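PDB 3GJB: CytC3 from Streptomyces sp., which probably acts as an iron- and 2-oxoglutarate-dependent halogenase that chlorinates an aliphatic amino acid carried on a peptidyl carrier protein. Local coordinates for residues R70-D75 against R301-S306; H80-E85 against G287-S292; N97-R102 against R259-Q264. All coordinates share one frame; numbering follows the deposited sequence.

The three contacts run from the loops before helix 75-82 and after strand 289-292 to the sheet and on to a bound 2-oxoglutarate. Interaction 3 joins two central strands, and its Arg102 bonds weakly to the ligand. Interaction 2 lies about 8 Å from it, centre to centre, and lays the helical segment on strand 289-292, whose Thr291 N is 2.7 Å from Leu98 O, a probable hydrogen bond between the neighbouring strands 98-108 and 289-292. Interaction 1, with its centre about 10 Å from that of interaction 2, is tied to it through Ala288, whose N is 2.7 Å from Arg301 O. The side chains of His71 and Ile81 come no nearer than about 12 and 14 Å to a bound 2-oxoglutarate.

Interaction 1. Residues R70-D75 against R301-S306; sequences RHLDID and RIARTS
Leu72 and Ser306 form the middle of this contact, their segments meeting mostly by packing. CB of Ser306 sits 3.4 Å from Leu72 O, and the methyl CD2 of Leu72 reaches CB of Ala303 at 4.3 Å. On its own segment, CG of Leu72 lies over one face of the His71 imidazole, offset toward the rim, while ND1 of that ring bonds to Ser103.

The polar link is made through one water, which donates to Asp75 OD1 at 2.5 Å and bonds to Ser306 OG at 2.7 Å. With chi1 at 87°, OG of Ser306 is placed between its backbone N and carbonyl carbon, where it meets both this water and the backbone N atoms of Arg308 and Tyr310. Leu72 is further joined to Gln307 by a backbone bond, and Asp73 O accepts from NH1 of Arg308.

Within 70-75 a salt bridge links Arg70 NH1 to Asp73 OD2 at 2.6 Å, the arginine folding back to reach it. Arg70 O takes two backbone donors, Asp73 N and, at 2.8 Å, Ile74 N. The arrangement is a short 3-10 turn leading to the N-cap, Ile74, of helix 75-82, with Ala303 and Ser306 of the loop after strand 289-292 packed against Leu72, where the turn ends.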
loop_
_atom_site.group_PDB
_atom_site.type_symbol
_atom_site.label_atom_id
_atom_site.label_comp_id
_atom_site.label_asym_id
_atom_site.label_seq_id
_atom_site.Cartn_x
_atom_site.Cartn_y
_atom_site.Cartn_z
ATOM N N ARG A 70 -9.116 -2.098 -4.402
ATOM C CA ARG A 70 -9.670 -3.049 -5.349
ATOM C C ARG A 70 -9.271 -4.464 -4.964
ATOM O O ARG A 70 -9.724 -5.432 -5.568
ATOM C CB ARG A 70 -9.211 -2.720 -6.764
ATOM C CG ARG A 70 -9.733 -1.379 -7.220
ATOM C CD ARG A 70 -11.255 -1.310 -7.139
ATOM N NE ARG A 70 -11.880 -1.389 -8.457
ATOM C CZ ARG A 70 -12.075 -2.514 -9.125
ATOM N NH1 ARG A 70 -11.699 -3.660 -8.592
ATOM N NH2 ARG A 70 -12.632 -2.496 -10.326
ATOM N N HIS A 71 -8.428 -4.580 -3.943
ATOM C CA HIS A 71 -8.020 -5.888 -3.452
ATOM C C HIS A 71 -9.230 -6.511 -2.749
ATOM O O HIS A 71 -9.193 -7.673 -2.339
ATOM C CB HIS A 71 -6.875 -5.763 -2.453
ATOM C CG HIS A 71 -7.236 -4.986 -1.228
ATOM N ND1 HIS A 71 -7.307 -3.609 -1.218
ATOM C CD2 HIS A 71 -7.617 -5.393 0.006
ATOM C CE1 HIS A 71 -7.721 -3.203 -0.031
ATOM N NE2 HIS A 71 -7.917 -4.266 0.730
ATOM N N LEU A 72 -10.297 -5.726 -2.591
ATOM C CA LEU A 72 -11.506 -6.236 -1.961
ATOM C C LEU A 72 -12.475 -6.799 -2.997
ATOM O O LEU A 72 -13.536 -7.298 -2.641
ATOM C CB LEU A 72 -12.205 -5.152 -1.127
ATOM C CG LEU A 72 -11.474 -4.744 0.154
ATOM C CD1 LEU A 72 -12.338 -3.797 0.955
ATOM C CD2 LEU A 72 -11.148 -5.964 0.973
ATOM N N ASP A 73 -12.128 -6.707 -4.276
ATOM C CA ASP A 73 -12.995 -7.282 -5.299
ATOM C C ASP A 73 -12.247 -7.966 -6.462
ATOM O O ASP A 73 -12.811 -8.819 -7.151
ATOM C CB ASP A 73 -14.014 -6.242 -5.815
ATOM C CG ASP A 73 -13.390 -5.152 -6.672
ATOM O OD1 ASP A 73 -12.552 -4.379 -6.159
ATOM O OD2 ASP A 73 -13.760 -5.066 -7.867
ATOM N N ILE A 74 -10.982 -7.618 -6.676
ATOM C CA ILE A 74 -10.215 -8.265 -7.744
ATOM C C ILE A 74 -9.396 -9.381 -7.098
ATOM O O ILE A 74 -8.584 -9.114 -6.209
ATOM C CB ILE A 74 -9.249 -7.288 -8.447
ATOM C CG1 ILE A 74 -10.032 -6.211 -9.200
ATOM C CG2 ILE A 74 -8.356 -8.053 -9.415
ATOM C CD1 ILE A 74 -9.175 -5.071 -9.693
ATOM N N ASP A 75 -9.607 -10.619 -7.544
ATOM C CA ASP A 75 -8.902 -11.775 -6.977
ATOM C C ASP A 75 -7.391 -11.663 -6.923
ATOM O O ASP A 75 -6.773 -12.019 -5.918
ATOM C CB ASP A 75 -9.247 -13.063 -7.733
ATOM C CG ASP A 75 -10.668 -13.533 -7.481
ATOM O OD1 ASP A 75 -11.181 -13.302 -6.370
ATOM O OD2 ASP A 75 -11.270 -14.148 -8.389
ATOM N N ARG A 301 -13.244 -2.344 11.240
ATOM C CA ARG A 301 -14.156 -2.961 10.292
ATOM C C ARG A 301 -13.242 -4.021 9.672
ATOM O O ARG A 301 -12.088 -3.731 9.337
ATOM C CB ARG A 301 -14.594 -1.977 9.206
ATOM C CG ARG A 301 -15.584 -0.916 9.640
ATOM C CD ARG A 301 -16.204 -0.258 8.416
ATOM N NE ARG A 301 -17.109 0.849 8.734
ATOM C CZ ARG A 301 -16.775 1.905 9.469
ATOM N NH1 ARG A 301 -15.552 2.004 9.978
ATOM N NH2 ARG A 301 -17.659 2.869 9.680
ATOM N N ILE A 302 -13.740 -5.242 9.527
ATOM C CA ILE A 302 -12.916 -6.309 8.990
ATOM C C ILE A 302 -13.583 -7.120 7.899
ATOM O O ILE A 302 -14.782 -7.400 7.957
ATOM C CB ILE A 302 -12.446 -7.235 10.135
ATOM C CG1 ILE A 302 -11.400 -6.485 10.958
ATOM C CG2 ILE A 302 -11.890 -8.556 9.592
ATOM C CD1 ILE A 302 -10.845 -7.269 12.097
ATOM N N ALA A 303 -12.794 -7.482 6.892
ATOM C CA ALA A 303 -13.296 -8.272 5.781
ATOM C C ALA A 303 -12.549 -9.593 5.721
ATOM O O ALA A 303 -11.347 -9.639 5.444
ATOM C CB ALA A 303 -13.127 -7.511 4.471
ATOM N N ARG A 304 -13.270 -10.669 6.001
ATOM C CA ARG A 304 -12.690 -11.995 5.964
ATOM C C ARG A 304 -12.800 -12.510 4.528
ATOM O O ARG A 304 -12.061 -13.404 4.125
ATOM C CB ARG A 304 -13.445 -12.917 6.927
ATOM C CG ARG A 304 -13.138 -14.401 6.770
ATOM C CD ARG A 304 -11.872 -14.834 7.479
ATOM N NE ARG A 304 -11.566 -16.225 7.151
ATOM C CZ ARG A 304 -10.703 -16.994 7.812
ATOM N NH1 ARG A 304 -10.037 -16.517 8.861
ATOM N NH2 ARG A 304 -10.511 -18.251 7.427
ATOM N N THR A 305 -13.716 -11.924 3.758
ATOM C CA THR A 305 -13.933 -12.336 2.373
ATOM C C THR A 305 -14.078 -11.142 1.440
ATOM O O THR A 305 -14.598 -10.102 1.837
ATOM C CB THR A 305 -15.194 -13.226 2.265
ATOM O OG1 THR A 305 -14.978 -14.434 3.007
ATOM C CG2 THR A 305 -15.486 -13.596 0.814
ATOM N N SER A 306 -13.617 -11.297 0.199
ATOM C CA SER A 306 -13.691 -10.229 -0.787
ATOM C C SER A 306 -15.073 -10.237 -1.414
ATOM O O SER A 306 -15.820 -11.204 -1.247
ATOM C CB SER A 306 -12.645 -10.439 -1.884
ATOM O OG SER A 306 -13.150 -11.282 -2.907
HETATM O O HOH W 1 -11.601 -11.149 -5.090
#

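Interaction 2. Residues H80-E85 against G287-S292; sequences HIMRPE and GAVLTS
Ile81 and Met82 meet Val289 and Thr291 through aliphatic branches and a thioether, whereas the flat groups of the helical segment, on His80 and Arg83, take no part across the contact. The guanidinium of Arg83 has the Glu85 carboxylate at its edge and in its plane, NH1 being 2.9 Å from Glu85 OE2, which is met on the syn side; Glu79 is a second salt-bridge partner of Arg83. The His80 ring stands edge-to-face with Phe153, meets the Phe256 ring with the planes about 80° apart, and bonds through NE2 to Thr151.

Across the contact, CD1 of Ile81 reaches CG1 of Val289 at 3.9 Å, the two side chains crossing at about a right angle. That branch of Val289 is anti to its backbone N (chi1 174°), which turns it to the helix. It also touches Met82 SD.

The contact joins Ile81 and Met82, late in helix 75-82, to strand 289-292, an outermost strand of the six-stranded antiparallel sheet in a cupin-type fold.

Met82 is bent at both its later torsions and runs past Thr291 in the opposite direction, SD coming 3.5 Å from OG1 and CE 3.9 Å from Thr291 O. Phe312 touches both Met82 and Val289. Ile81 O accepts a weak bond from Thr291 OG1 at 3.3 Å and is bonded as well to the hydroxyl of Tyr260.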
loop_
_atom_site.group_PDB
_atom_site.type_symbol
_atom_site.label_atom_id
_atom_site.label_comp_id
_atom_site.label_asym_id
_atom_site.label_seq_id
_atom_site.Cartn_x
_atom_site.Cartn_y
_atom_site.Cartn_z
ATOM N N HIS A 80 -2.525 -10.587 -3.882
ATOM C CA HIS A 80 -1.332 -9.766 -3.771
ATOM C C HIS A 80 -1.078 -9.301 -2.333
ATOM O O HIS A 80 0.019 -9.477 -1.811
ATOM C CB HIS A 80 -1.447 -8.551 -4.704
ATOM C CG HIS A 80 -0.133 -7.890 -4.993
ATOM N ND1 HIS A 80 0.734 -8.352 -5.960
ATOM C CD2 HIS A 80 0.499 -6.859 -4.382
ATOM C CE1 HIS A 80 1.845 -7.638 -5.930
ATOM N NE2 HIS A 80 1.727 -6.727 -4.980
ATOM N N ILE A 81 -2.091 -8.730 -1.684
ATOM C CA ILE A 81 -1.919 -8.233 -0.322
ATOM C C ILE A 81 -1.728 -9.348 0.700
ATOM O O ILE A 81 -1.276 -9.102 1.821
ATOM C CB ILE A 81 -3.101 -7.301 0.103
ATOM C CG1 ILE A 81 -4.429 -8.064 0.117
ATOM C CG2 ILE A 81 -3.204 -6.130 -0.862
ATOM C CD1 ILE A 81 -4.962 -8.314 1.498
ATOM N N MET A 82 -2.046 -10.578 0.295
ATOM C CA MET A 82 -1.894 -11.756 1.154
ATOM C C MET A 82 -0.545 -12.461 0.953
ATOM O O MET A 82 -0.144 -13.315 1.751
ATOM C CB MET A 82 -3.022 -12.755 0.869
ATOM C CG MET A 82 -4.397 -12.302 1.339
ATOM S SD MET A 82 -4.393 -11.952 3.109
ATOM C CE MET A 82 -4.623 -13.607 3.814
ATOM N N ARG A 83 0.151 -12.107 -0.117
ATOM C CA ARG A 83 1.429 -12.732 -0.430
ATOM C C ARG A 83 2.451 -12.816 0.694
ATOM O O ARG A 83 2.723 -11.830 1.384
ATOM C CB ARG A 83 2.056 -12.043 -1.641
ATOM C CG ARG A 83 1.650 -12.682 -2.944
ATOM C CD ARG A 83 2.371 -14.003 -3.087
ATOM N NE ARG A 83 1.782 -14.847 -4.115
ATOM C CZ ARG A 83 2.424 -15.851 -4.699
ATOM N NH1 ARG A 83 3.677 -16.126 -4.355
ATOM N NH2 ARG A 83 1.813 -16.580 -5.624
ATOM N N PRO A 84 3.014 -14.018 0.904
ATOM C CA PRO A 84 4.023 -14.299 1.929
ATOM C C PRO A 84 5.257 -13.421 1.736
ATOM O O PRO A 84 5.885 -12.989 2.709
ATOM C CB PRO A 84 4.332 -15.779 1.709
ATOM C CG PRO A 84 3.014 -16.318 1.291
ATOM C CD PRO A 84 2.529 -15.276 0.304
ATOM N N GLU A 85 5.601 -13.166 0.474
ATOM C CA GLU A 85 6.755 -12.333 0.153
ATOM C C GLU A 85 6.541 -10.919 0.698
ATOM O O GLU A 85 7.494 -10.208 1.025
ATOM C CB GLU A 85 6.983 -12.291 -1.363
ATOM C CG GLU A 85 7.326 -13.649 -1.969
ATOM C CD GLU A 85 6.101 -14.497 -2.305
ATOM O OE1 GLU A 85 5.033 -14.309 -1.680
ATOM O OE2 GLU A 85 6.214 -15.366 -3.194
ATOM N N GLY A 287 -13.604 -2.959 4.808
ATOM C CA GLY A 287 -13.129 -3.776 5.896
ATOM C C GLY A 287 -11.630 -3.904 5.752
ATOM O O GLY A 287 -11.119 -3.906 4.637
ATOM N N ALA A 288 -10.919 -3.967 6.869
ATOM C CA ALA A 288 -9.480 -4.153 6.820
ATOM C C ALA A 288 -9.333 -5.669 6.701
ATOM O O ALA A 288 -10.244 -6.414 7.065
ATOM C CB ALA A 288 -8.824 -3.648 8.101
ATOM N N VAL A 289 -8.201 -6.130 6.190
ATOM C CA VAL A 289 -7.998 -7.558 6.023
ATOM C C VAL A 289 -6.918 -8.087 6.943
ATOM O O VAL A 289 -5.802 -7.568 6.955
ATOM C CB VAL A 289 -7.625 -7.882 4.559
ATOM C CG1 VAL A 289 -7.263 -9.359 4.411
ATOM C CG2 VAL A 289 -8.787 -7.526 3.648
ATOM N N LEU A 290 -7.256 -9.108 7.732
ATOM C CA LEU A 290 -6.279 -9.711 8.630
ATOM C C LEU A 290 -5.413 -10.601 7.749
ATOM O O LEU A 290 -5.803 -11.694 7.354
ATOM C CB LEU A 290 -6.950 -10.548 9.723
ATOM C CG LEU A 290 -5.952 -11.197 10.697
ATOM C CD1 LEU A 290 -5.195 -10.127 11.458
ATOM C CD2 LEU A 290 -6.686 -12.105 11.663
ATOM N N THR A 291 -4.224 -10.106 7.457
ATOM C CA THR A 291 -3.272 -10.772 6.592
ATOM C C THR A 291 -2.483 -11.907 7.238
ATOM O O THR A 291 -2.004 -12.824 6.561
ATOM C CB THR A 291 -2.341 -9.701 6.027
ATOM O OG1 THR A 291 -2.850 -9.265 4.762
ATOM C CG2 THR A 291 -0.941 -10.195 5.918
ATOM N N SER A 292 -2.346 -11.845 8.555
ATOM C CA SER A 292 -1.624 -12.875 9.283
ATOM C C SER A 292 -1.946 -12.730 10.755
ATOM O O SER A 292 -2.516 -11.721 11.169
ATOM C CB SER A 292 -0.125 -12.715 9.068
ATOM O OG SER A 292 0.288 -11.414 9.438
#

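Interaction 3. Residues N97-R102 against R259-Q264; sequences NLLCWR and RYVPTQ. With AKG (2-oxoglutaric acid), chain E.
Leu98-Arg102 and Arg259-Pro262 are neighbouring antiparallel strands in the six-stranded sheet of a double-stranded beta-helix, the cupin-type fold of 2-oxoglutarate-dependent enzymes. Leu99 and Val261 form a hydrogen-bonded pair, with Leu99 N to Val261 O and Val261 N to Leu99 O both 2.9 Å. Beyond it the register slips: Arg259 O accepts from Trp101 N, while Arg259 N gives a nearly straight bond of 2.7 Å to Arg102 O. Two residues thus stand opposite one, consistent with a classic beta bulge at Trp101-Arg102.

The Trp101 indole reaches across to the second strand. Its NE1, bonded to Thr146, comes 3.5 Å from CB of Arg259, the ring and guanidinium planes 45° apart. With chi1 of 67°, its CG lies between backbone N and carbonyl carbon, and CD1 packs on CG2 of Val261 at 3.8 Å. CZ3 lies over one face of the Arg102 guanidinium, offset toward its rim.

Both arginines point to the same side of the sheet and meet a 2-oxoglutarate. Arg102 NH2 bonds weakly to its O1 at 2.8 Å, strongly bent (119° at the hydrogen), and O3 lies at the guanidinium edge. Above a face of the Arg259 guanidinium, the same O3 is 3.4 Å from NE, which forms its salt bridge with Glu104. The carboxylates of the ligand and of Glu104, whose pair with Arg102 is long and weak, probably offset the two like charges. The ligand is also hydrogen-bonded to His125 N.

On the other side of the sheet, Cys100 SG lies 4.5 Å from the Tyr260 ring centroid, a sulfur-aromatic contact. At the far end Thr263 N bonds to Asn97 O, and Asn97 OD1 is taken by Val294 N; a water accepts from Asn97 ND2, donates to Gln264 OE1 and is hydrogen-bonded to Thr263 OG1 at 2.6 Å.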
loop_
_atom_site.group_PDB
_atom_site.type_symbol
_atom_site.label_atom_id
_atom_site.label_comp_id
_atom_site.label_asym_id
_atom_site.label_seq_id
_atom_site.Cartn_x
_atom_site.Cartn_y
_atom_site.Cartn_z
ATOM N N ASN A 97 0.662 -9.923 13.572
ATOM C CA ASN A 97 -0.774 -9.663 13.493
ATOM C C ASN A 97 -0.918 -8.450 12.585
ATOM O O ASN A 97 -0.906 -7.314 13.055
ATOM C CB ASN A 97 -1.350 -9.362 14.878
ATOM C CG ASN A 97 -1.257 -10.547 15.811
ATOM O OD1 ASN A 97 -1.699 -11.650 15.478
ATOM N ND2 ASN A 97 -0.683 -10.330 16.990
ATOM N N LEU A 98 -1.058 -8.699 11.285
ATOM C CA LEU A 98 -1.136 -7.619 10.314
ATOM C C LEU A 98 -2.445 -7.393 9.601
ATOM O O LEU A 98 -3.126 -8.331 9.191
ATOM C CB LEU A 98 -0.065 -7.805 9.248
ATOM C CG LEU A 98 1.397 -7.714 9.658
ATOM C CD1 LEU A 98 2.261 -8.055 8.444
ATOM C CD2 LEU A 98 1.707 -6.311 10.174
ATOM N N LEU A 99 -2.760 -6.115 9.432
ATOM C CA LEU A 99 -3.954 -5.685 8.733
ATOM C C LEU A 99 -3.550 -4.885 7.504
ATOM O O LEU A 99 -2.637 -4.055 7.559
ATOM C CB LEU A 99 -4.811 -4.776 9.613
ATOM C CG LEU A 99 -5.455 -5.347 10.872
ATOM C CD1 LEU A 99 -6.213 -4.229 11.598
ATOM C CD2 LEU A 99 -6.400 -6.482 10.481
ATOM N N CYS A 100 -4.213 -5.164 6.390
ATOM C CA CYS A 100 -3.997 -4.400 5.183
ATOM C C CYS A 100 -5.262 -3.559 5.176
ATOM O O CYS A 100 -6.357 -4.078 4.966
ATOM C CB CYS A 100 -3.955 -5.284 3.942
ATOM S SG CYS A 100 -3.788 -4.293 2.438
ATOM N N TRP A 101 -5.122 -2.266 5.431
ATOM C CA TRP A 101 -6.292 -1.396 5.490
ATOM C C TRP A 101 -6.514 -0.592 4.214
ATOM O O TRP A 101 -7.510 0.124 4.083
ATOM C CB TRP A 101 -6.168 -0.443 6.678
ATOM C CG TRP A 101 -5.051 0.533 6.522
ATOM C CD1 TRP A 101 -3.719 0.300 6.714
ATOM C CD2 TRP A 101 -5.166 1.895 6.111
ATOM N NE1 TRP A 101 -2.997 1.437 6.450
ATOM C CE2 TRP A 101 -3.862 2.433 6.079
ATOM C CE3 TRP A 101 -6.247 2.717 5.766
ATOM C CZ2 TRP A 101 -3.610 3.761 5.713
ATOM C CZ3 TRP A 101 -5.997 4.035 5.403
ATOM C CH2 TRP A 101 -4.690 4.544 5.379
ATOM N N ARG A 102 -5.587 -0.708 3.270
ATOM C CA ARG A 102 -5.731 0.018 2.017
ATOM C C ARG A 102 -4.717 -0.331 0.942
ATOM O O ARG A 102 -3.587 -0.747 1.219
ATOM C CB ARG A 102 -5.656 1.525 2.272
ATOM C CG ARG A 102 -5.786 2.362 1.002
ATOM C CD ARG A 102 -6.750 3.510 1.199
ATOM N NE ARG A 102 -6.083 4.690 1.715
ATOM C CZ ARG A 102 -6.712 5.781 2.134
ATOM N NH1 ARG A 102 -8.031 5.852 2.112
ATOM N NH2 ARG A 102 -6.010 6.817 2.550
ATOM N N ARG A 259 -1.015 -0.871 2.052
ATOM C CA ARG A 259 -0.575 -0.352 3.346
ATOM C C ARG A 259 -1.012 -1.234 4.523
ATOM O O ARG A 259 -2.162 -1.690 4.592
ATOM C CB ARG A 259 -1.083 1.082 3.507
ATOM C CG ARG A 259 -0.601 2.015 2.391
ATOM C CD ARG A 259 -1.318 3.343 2.459
ATOM N NE ARG A 259 -1.063 4.208 1.309
ATOM C CZ ARG A 259 0.009 4.980 1.158
ATOM N NH1 ARG A 259 0.962 5.012 2.083
ATOM N NH2 ARG A 259 0.107 5.750 0.085
ATOM N N TYR A 260 -0.078 -1.466 5.443
ATOM C CA TYR A 260 -0.323 -2.321 6.597
ATOM C C TYR A 260 -0.126 -1.677 7.972
ATOM O O TYR A 260 0.725 -0.801 8.159
ATOM C CB TYR A 260 0.578 -3.558 6.528
ATOM C CG TYR A 260 0.451 -4.373 5.264
ATOM C CD1 TYR A 260 0.999 -3.926 4.058
ATOM C CD2 TYR A 260 -0.232 -5.590 5.267
ATOM C CE1 TYR A 260 0.862 -4.673 2.883
ATOM C CE2 TYR A 260 -0.377 -6.342 4.102
ATOM C CZ TYR A 260 0.168 -5.879 2.914
ATOM O OH TYR A 260 -0.005 -6.614 1.760
ATOM N N VAL A 261 -0.926 -2.139 8.929
ATOM C CA VAL A 261 -0.846 -1.690 10.314
ATOM C C VAL A 261 -1.097 -2.885 11.231
ATOM O O VAL A 261 -1.884 -3.782 10.907
ATOM C CB VAL A 261 -1.908 -0.615 10.666
ATOM C CG1 VAL A 261 -1.565 0.704 10.000
ATOM C CG2 VAL A 261 -3.298 -1.099 10.264
ATOM N N PRO A 262 -0.397 -2.935 12.373
ATOM C CA PRO A 262 -0.628 -4.057 13.285
ATOM C C PRO A 262 -2.073 -3.958 13.777
ATOM O O PRO A 262 -2.708 -2.915 13.633
ATOM C CB PRO A 262 0.407 -3.829 14.391
ATOM C CG PRO A 262 0.624 -2.343 14.360
ATOM C CD PRO A 262 0.668 -2.056 12.875
ATOM N N THR A 263 -2.588 -5.042 14.344
ATOM C CA THR A 263 -3.970 -5.091 14.820
ATOM C C THR A 263 -4.389 -4.081 15.894
ATOM O O THR A 263 -5.551 -3.670 15.937
ATOM C CB THR A 263 -4.312 -6.514 15.311
ATOM O OG1 THR A 263 -3.288 -6.974 16.205
ATOM C CG2 THR A 263 -4.416 -7.465 14.130
ATOM N N GLN A 264 -3.461 -3.672 16.751
ATOM C CA GLN A 264 -3.793 -2.713 17.800
ATOM C C GLN A 264 -4.096 -1.323 17.247
ATOM O O GLN A 264 -4.572 -0.447 17.977
ATOM C CB GLN A 264 -2.658 -2.587 18.816
ATOM C CG GLN A 264 -1.396 -1.984 18.241
ATOM C CD GLN A 264 -0.481 -3.037 17.672
ATOM O OE1 GLN A 264 -0.938 -4.045 17.133
ATOM N NE2 GLN A 264 0.822 -2.809 17.779
HETATM C C1 AKG E . -6.258 10.324 1.890
HETATM O O1 AKG E . -6.752 9.280 1.510
HETATM O O2 AKG E . -6.963 11.458 1.784
HETATM C C2 AKG E . -4.862 10.350 2.469
HETATM O O5 AKG E . -4.380 11.410 2.839
HETATM C C3 AKG E . -4.067 9.054 2.572
HETATM C C4 AKG E . -2.660 9.256 3.164
HETATM C C5 AKG E . -1.900 7.930 3.209
HETATM O O3 AKG E . -2.412 6.899 2.813
HETATM O O4 AKG E . -0.639 7.901 3.687
HETATM O O HOH W 2 -0.998 -7.265 17.450
#